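Local coordinates for protein histidine acid phosphatase (Bifidobacterium longum subsp. infantis, PDB 6RXD) that probably removes phosphate groups stepwise from inositol polyphosphates such as phytate, as a histidine acid phosphatase of the multiple inositol polyphosphate phosphatase type, at residues A[343-355]-A[425-437]. Numbering follows the deposited sequence. Where two conformers were deposited one is given.
Sequences RMFAWALDAEDFY and DVYTYGNNEWRGE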
loop_
_atom_site.group_PDB
_atom_site.type_symbol
_atom_site.label_atom_id
_atom_site.label_comp_id
_atom_site.label_asym_id
_atom_site.label_seq_id
_atom_site.Cartn_x
_atom_site.Cartn_y
_atom_site.Cartn_z
ATOM N N ARG A 343 10.542 1.291 16.211
ATOM C CA ARG A 343 9.809 2.537 16.027
ATOM C C ARG A 343 10.687 3.582 15.328
ATOM O O ARG A 343 10.219 4.319 14.469
ATOM C CB ARG A 343 9.308 3.045 17.384
ATOM C CG ARG A 343 8.579 4.377 17.361
ATOM C CD ARG A 343 8.262 4.819 18.792
ATOM N NE ARG A 343 7.601 6.118 18.827
ATOM C CZ ARG A 343 8.250 7.276 18.859
ATOM N NH1 ARG A 343 7.573 8.415 18.885
ATOM N NH2 ARG A 343 9.578 7.291 18.866
ATOM N N MET A 344 11.970 3.633 15.696
ATOM C CA MET A 344 12.913 4.535 15.031
ATOM C C MET A 344 13.075 4.171 13.553
ATOM O O MET A 344 13.116 5.050 12.692
ATOM C CB MET A 344 14.290 4.509 15.706
ATOM C CG MET A 344 14.309 5.063 17.119
ATOM S SD MET A 344 13.774 6.779 17.180
ATOM C CE MET A 344 14.935 7.535 16.045
ATOM N N PHE A 345 13.208 2.878 13.260
ATOM C CA PHE A 345 13.381 2.430 11.876
ATOM C C PHE A 345 12.119 2.669 11.058
ATOM O O PHE A 345 12.188 3.036 9.881
ATOM C CB PHE A 345 13.763 0.946 11.843
ATOM C CG PHE A 345 14.978 0.620 12.670
ATOM C CD1 PHE A 345 16.047 1.499 12.722
ATOM C CD2 PHE A 345 15.032 -0.544 13.429
ATOM C CE1 PHE A 345 17.169 1.211 13.492
ATOM C CE2 PHE A 345 16.150 -0.833 14.214
ATOM C CZ PHE A 345 17.220 0.052 14.239
ATOM N N ALA A 346 10.966 2.459 11.688
ATOM C CA ALA A 346 9.690 2.767 11.052
ATOM C C ALA A 346 9.592 4.242 10.702
ATOM O O ALA A 346 9.065 4.596 9.654
ATOM C CB ALA A 346 8.521 2.363 11.956
ATOM N N TRP A 347 10.074 5.106 11.588
ATOM C CA TRP A 347 10.047 6.534 11.275
ATOM C C TRP A 347 10.939 6.829 10.091
ATOM O O TRP A 347 10.558 7.585 9.207
ATOM C CB TRP A 347 10.487 7.368 12.472
ATOM C CG TRP A 347 10.788 8.781 12.109
ATOM C CD1 TRP A 347 9.889 9.753 11.735
ATOM C CD2 TRP A 347 12.075 9.407 12.111
ATOM N NE1 TRP A 347 10.554 10.936 11.487
ATOM C CE2 TRP A 347 11.895 10.748 11.712
ATOM C CE3 TRP A 347 13.369 8.955 12.387
ATOM C CZ2 TRP A 347 12.960 11.650 11.605
ATOM C CZ3 TRP A 347 14.431 9.853 12.272
ATOM C CH2 TRP A 347 14.217 11.182 11.888
ATOM N N ALA A 348 12.134 6.243 10.078
ATOM C CA ALA A 348 13.049 6.448 8.959
ATOM C C ALA A 348 12.387 6.046 7.627
ATOM O O ALA A 348 12.502 6.768 6.634
ATOM C CB ALA A 348 14.344 5.673 9.185
ATOM N N LEU A 349 11.688 4.914 7.602
ATOM C CA LEU A 349 11.005 4.498 6.371
ATOM C C LEU A 349 9.802 5.387 6.046
ATOM O O LEU A 349 9.601 5.790 4.886
ATOM C CB LEU A 349 10.559 3.039 6.443
ATOM C CG LEU A 349 11.690 2.010 6.445
ATOM C CD1 LEU A 349 11.123 0.604 6.222
ATOM C CD2 LEU A 349 12.706 2.358 5.373
ATOM N N ASP A 350 9.000 5.682 7.065
ATOM C CA ASP A 350 7.803 6.482 6.862
ATOM C C ASP A 350 8.179 7.862 6.362
ATOM O O ASP A 350 7.484 8.421 5.536
ATOM C CB ASP A 350 7.016 6.634 8.161
ATOM C CG ASP A 350 6.097 5.457 8.448
ATOM O OD1 ASP A 350 5.925 4.581 7.570
ATOM O OD2 ASP A 350 5.521 5.430 9.560
ATOM N N ALA A 351 9.270 8.423 6.881
ATOM C CA ALA A 351 9.672 9.765 6.463
ATOM C C ALA A 351 9.919 9.881 4.960
ATOM O O ALA A 351 9.559 10.881 4.324
ATOM C CB ALA A 351 10.904 10.210 7.232
ATOM N N GLU A 352 10.546 8.872 4.381
ATOM C CA GLU A 352 10.829 8.899 2.952
ATOM C C GLU A 352 9.532 8.876 2.152
ATOM O O GLU A 352 9.370 9.627 1.191
ATOM C CB GLU A 352 11.697 7.705 2.558
ATOM C CG GLU A 352 12.371 7.859 1.220
ATOM C CD GLU A 352 13.871 7.692 1.320
ATOM O OE1 GLU A 352 14.583 8.716 1.429
ATOM O OE2 GLU A 352 14.338 6.535 1.298
ATOM N N ASP A 353 8.612 8.010 2.555
ATOM C CA ASP A 353 7.321 7.934 1.865
ATOM C C ASP A 353 6.529 9.222 2.058
ATOM O O ASP A 353 5.926 9.740 1.119
ATOM C CB ASP A 353 6.508 6.748 2.378
ATOM C CG ASP A 353 7.048 5.415 1.902
ATOM O OD1 ASP A 353 7.678 5.358 0.821
ATOM O OD2 ASP A 353 6.829 4.420 2.620
ATOM N N PHE A 354 6.527 9.730 3.288
ATOM C CA PHE A 354 5.799 10.947 3.607
ATOM C C PHE A 354 6.232 12.110 2.720
ATOM O O PHE A 354 5.390 12.829 2.175
ATOM C CB PHE A 354 5.986 11.319 5.092
ATOM C CG PHE A 354 5.378 12.634 5.454
ATOM C CD1 PHE A 354 4.045 12.713 5.838
ATOM C CD2 PHE A 354 6.134 13.802 5.379
ATOM C CE1 PHE A 354 3.466 13.933 6.144
ATOM C CE2 PHE A 354 5.563 15.036 5.688
ATOM C CZ PHE A 354 4.229 15.100 6.068
ATOM N N TYR A 355 7.543 12.303 2.594
ATOM C CA TYR A 355 8.073 13.436 1.837
ATOM C C TYR A 355 7.950 13.304 0.323
ATOM O O TYR A 355 7.795 14.312 -0.372
ATOM C CB TYR A 355 9.544 13.700 2.207
ATOM C CG TYR A 355 9.710 14.584 3.427
ATOM C CD1 TYR A 355 9.304 15.914 3.400
ATOM C CD2 TYR A 355 10.274 14.091 4.596
ATOM C CE1 TYR A 355 9.456 16.727 4.514
ATOM C CE2 TYR A 355 10.432 14.891 5.706
ATOM C CZ TYR A 355 10.013 16.204 5.663
ATOM O OH TYR A 355 10.177 17.005 6.761
ATOM N N ASP A 425 13.531 21.452 10.568
ATOM C CA ASP A 425 12.318 21.202 11.351
ATOM C C ASP A 425 11.463 20.210 10.562
ATOM O O ASP A 425 10.496 20.596 9.895
ATOM C CB ASP A 425 11.567 22.529 11.571
ATOM C CG ASP A 425 10.333 22.389 12.457
ATOM O OD1 ASP A 425 10.124 21.321 13.067
ATOM O OD2 ASP A 425 9.574 23.378 12.546
ATOM N N VAL A 426 11.842 18.934 10.621
ATOM C CA VAL A 426 11.288 17.920 9.723
ATOM C C VAL A 426 10.160 17.104 10.342
ATOM O O VAL A 426 9.898 17.192 11.539
ATOM C CB VAL A 426 12.397 16.925 9.274
ATOM C CG1 VAL A 426 13.523 17.666 8.541
ATOM C CG2 VAL A 426 12.961 16.156 10.483
ATOM N N TYR A 427 9.509 16.313 9.485
ATOM C CA TYR A 427 8.501 15.331 9.869
ATOM C C TYR A 427 9.019 14.383 10.944
ATOM O O TYR A 427 10.062 13.746 10.772
ATOM C CB TYR A 427 8.122 14.522 8.623
ATOM C CG TYR A 427 7.434 13.204 8.915
ATOM C CD1 TYR A 427 6.067 13.151 9.156
ATOM C CD2 TYR A 427 8.147 12.017 8.909
ATOM C CE1 TYR A 427 5.425 11.937 9.423
ATOM C CE2 TYR A 427 7.528 10.806 9.180
ATOM C CZ TYR A 427 6.167 10.770 9.434
ATOM O OH TYR A 427 5.567 9.545 9.689
ATOM N N THR A 428 8.290 14.292 12.057
ATOM C CA THR A 428 8.615 13.340 13.104
ATOM C C THR A 428 7.331 12.741 13.622
ATOM O O THR A 428 6.249 13.260 13.370
ATOM C CB THR A 428 9.342 13.991 14.301
ATOM O OG1 THR A 428 8.443 14.866 14.993
ATOM C CG2 THR A 428 10.577 14.771 13.864
ATOM N N TYR A 429 7.458 11.646 14.359
ATOM C CA TYR A 429 6.301 11.033 14.976
ATOM C C TYR A 429 5.673 11.936 16.038
ATOM O O TYR A 429 4.475 11.823 16.323
ATOM C CB TYR A 429 6.688 9.677 15.564
ATOM C CG TYR A 429 6.730 8.546 14.553
ATOM C CD1 TYR A 429 7.063 7.257 14.952
ATOM C CD2 TYR A 429 6.435 8.757 13.206
ATOM C CE1 TYR A 429 7.099 6.209 14.050
ATOM C CE2 TYR A 429 6.465 7.700 12.282
ATOM C CZ TYR A 429 6.793 6.427 12.730
ATOM O OH TYR A 429 6.815 5.365 11.858
ATOM N N GLY A 430 6.467 12.838 16.611
ATOM C CA GLY A 430 5.952 13.779 17.589
ATOM C C GLY A 430 5.190 14.957 17.001
ATOM O O GLY A 430 4.356 15.552 17.693
ATOM N N ASN A 431 5.455 15.301 15.737
ATOM C CA ASN A 431 4.801 16.474 15.138
ATOM C C ASN A 431 3.869 16.194 13.957
ATOM O O ASN A 431 3.447 17.113 13.260
ATOM C CB ASN A 431 5.813 17.571 14.775
ATOM C CG ASN A 431 6.667 17.229 13.553
ATOM O OD1 ASN A 431 6.350 16.318 12.792
ATOM N ND2 ASN A 431 7.749 17.975 13.363
ATOM N N ASN A 432 3.548 14.929 13.727
ATOM C CA ASN A 432 2.734 14.583 12.573
ATOM C C ASN A 432 1.991 13.272 12.787
ATOM O O ASN A 432 2.547 12.304 13.304
ATOM C CB ASN A 432 3.622 14.489 11.327
ATOM C CG ASN A 432 2.846 14.680 10.039
ATOM O OD1 ASN A 432 1.972 13.890 9.712
ATOM N ND2 ASN A 432 3.183 15.733 9.284
ATOM N N GLU A 433 0.738 13.240 12.355
ATOM C CA GLU A 433 -0.105 12.066 12.536
ATOM C C GLU A 433 0.127 10.975 11.482
ATOM O O GLU A 433 -0.370 9.856 11.641
ATOM C CB GLU A 433 -1.577 12.481 12.475
ATOM C CG GLU A 433 -1.922 13.088 11.117
ATOM C CD GLU A 433 -3.376 13.443 10.958
ATOM O OE1 GLU A 433 -4.100 13.529 11.983
ATOM O OE2 GLU A 433 -3.794 13.655 9.799
ATOM N N TRP A 434 0.865 11.283 10.416
ATOM C CA TRP A 434 1.049 10.320 9.322
ATOM C C TRP A 434 1.836 9.084 9.752
ATOM O O TRP A 434 2.934 9.185 10.310
ATOM C CB TRP A 434 1.781 10.978 8.158
ATOM C CG TRP A 434 1.620 10.296 6.808
ATOM C CD1 TRP A 434 0.728 10.632 5.829
ATOM C CD2 TRP A 434 2.413 9.214 6.271
ATOM N NE1 TRP A 434 0.904 9.826 4.727
ATOM C CE2 TRP A 434 1.928 8.946 4.971
ATOM C CE3 TRP A 434 3.471 8.441 6.765
ATOM C CZ2 TRP A 434 2.465 7.941 4.157
ATOM C CZ3 TRP A 434 4.011 7.440 5.951
ATOM C CH2 TRP A 434 3.500 7.195 4.664
ATOM N N ARG A 435 1.273 7.912 9.482
ATOM C CA ARG A 435 1.984 6.646 9.708
ATOM C C ARG A 435 1.692 5.718 8.553
ATOM O O ARG A 435 0.536 5.589 8.134
ATOM C CB ARG A 435 1.498 5.946 10.992
ATOM C CG ARG A 435 1.688 6.717 12.283
ATOM C CD ARG A 435 3.143 6.773 12.701
ATOM N NE ARG A 435 3.215 7.408 14.009
ATOM C CZ ARG A 435 3.172 8.724 14.202
ATOM N NH1 ARG A 435 3.206 9.213 15.432
ATOM N NH2 ARG A 435 3.082 9.542 13.168
ATOM N N GLY A 436 2.719 5.050 8.038
ATOM C CA GLY A 436 2.496 4.078 6.979
ATOM C C GLY A 436 1.511 3.000 7.378
ATOM O O GLY A 436 0.682 2.559 6.563
ATOM N N GLU A 437 1.580 2.589 8.638
ATOM C CA GLU A 437 0.793 1.451 9.110
ATOM C C GLU A 437 -0.703 1.728 9.038
ATOM O O GLU A 437 -1.499 0.800 8.922
ATOM C CB GLU A 437 1.189 1.071 10.547
ATOM C CG GLU A 437 0.779 2.148 11.564
ATOM C CD GLU A 437 1.207 1.879 12.979
ATOM O OE1 GLU A 437 2.070 1.001 13.206
ATOM O OE2 GLU A 437 0.667 2.559 13.882
HETATM O O HOH W 1 3.768 3.457 10.380
#
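Asp350 OD2 accepts three hydrogen bonds: Tyr429 OH donates to it over 2.6 Å, from above the carboxylate plane, Gly436 N adds a weak bond of 3.2 Å, and a water that also accepts from Glu437 N supplies a third. An acidic residue suits this place because the amides of Gly436 and Glu437 open helix 436-439, whose positive end probably stabilises the carboxylate charge. The other oxygen, OD1, is held by Ser11 from the N-terminal region. Gly436, having no side chain, lets its backbone come close to the carboxylate, with CA 3.5 Å from OD1 of Asp350.

Tyr429 lies between two partners: CB of Trp347 packs on one face, 3.9 Å from the ring centroid, and the Arg435 guanidinium lies over the opposite face while bonding the carbonyls of Tyr429, Asn432 and Trp434. With CG anti to the backbone N (chi1 166°), Trp347 turns its indole edge toward the loop, and NE1 donates in the ring plane to Tyr427 O at 2.9 Å.

Farther along helix 339-357, Phe354 and Tyr427 form an offset stack, centroids 4.4 Å apart and planes at 14°. The same phenyl ring sets its edge against the face of Trp434 at 75°. A phenyl ring suits the place because it can offer a face to one neighbour and its C-H edge to another. Tyr427 OH bonds Trp434 O, bracing the loop internally, while Tyr427 N donates to Tyr355 OH at 2.9 Å.

The aromatic cluster thus fastens an otherwise irregular loop to the helix carrying Glu352, seen to bind zinc in this protein though none is bound here; the buried Trp347 indole N-H and Asp350 carboxylate both find loop partners, helping fix how the rings are turned.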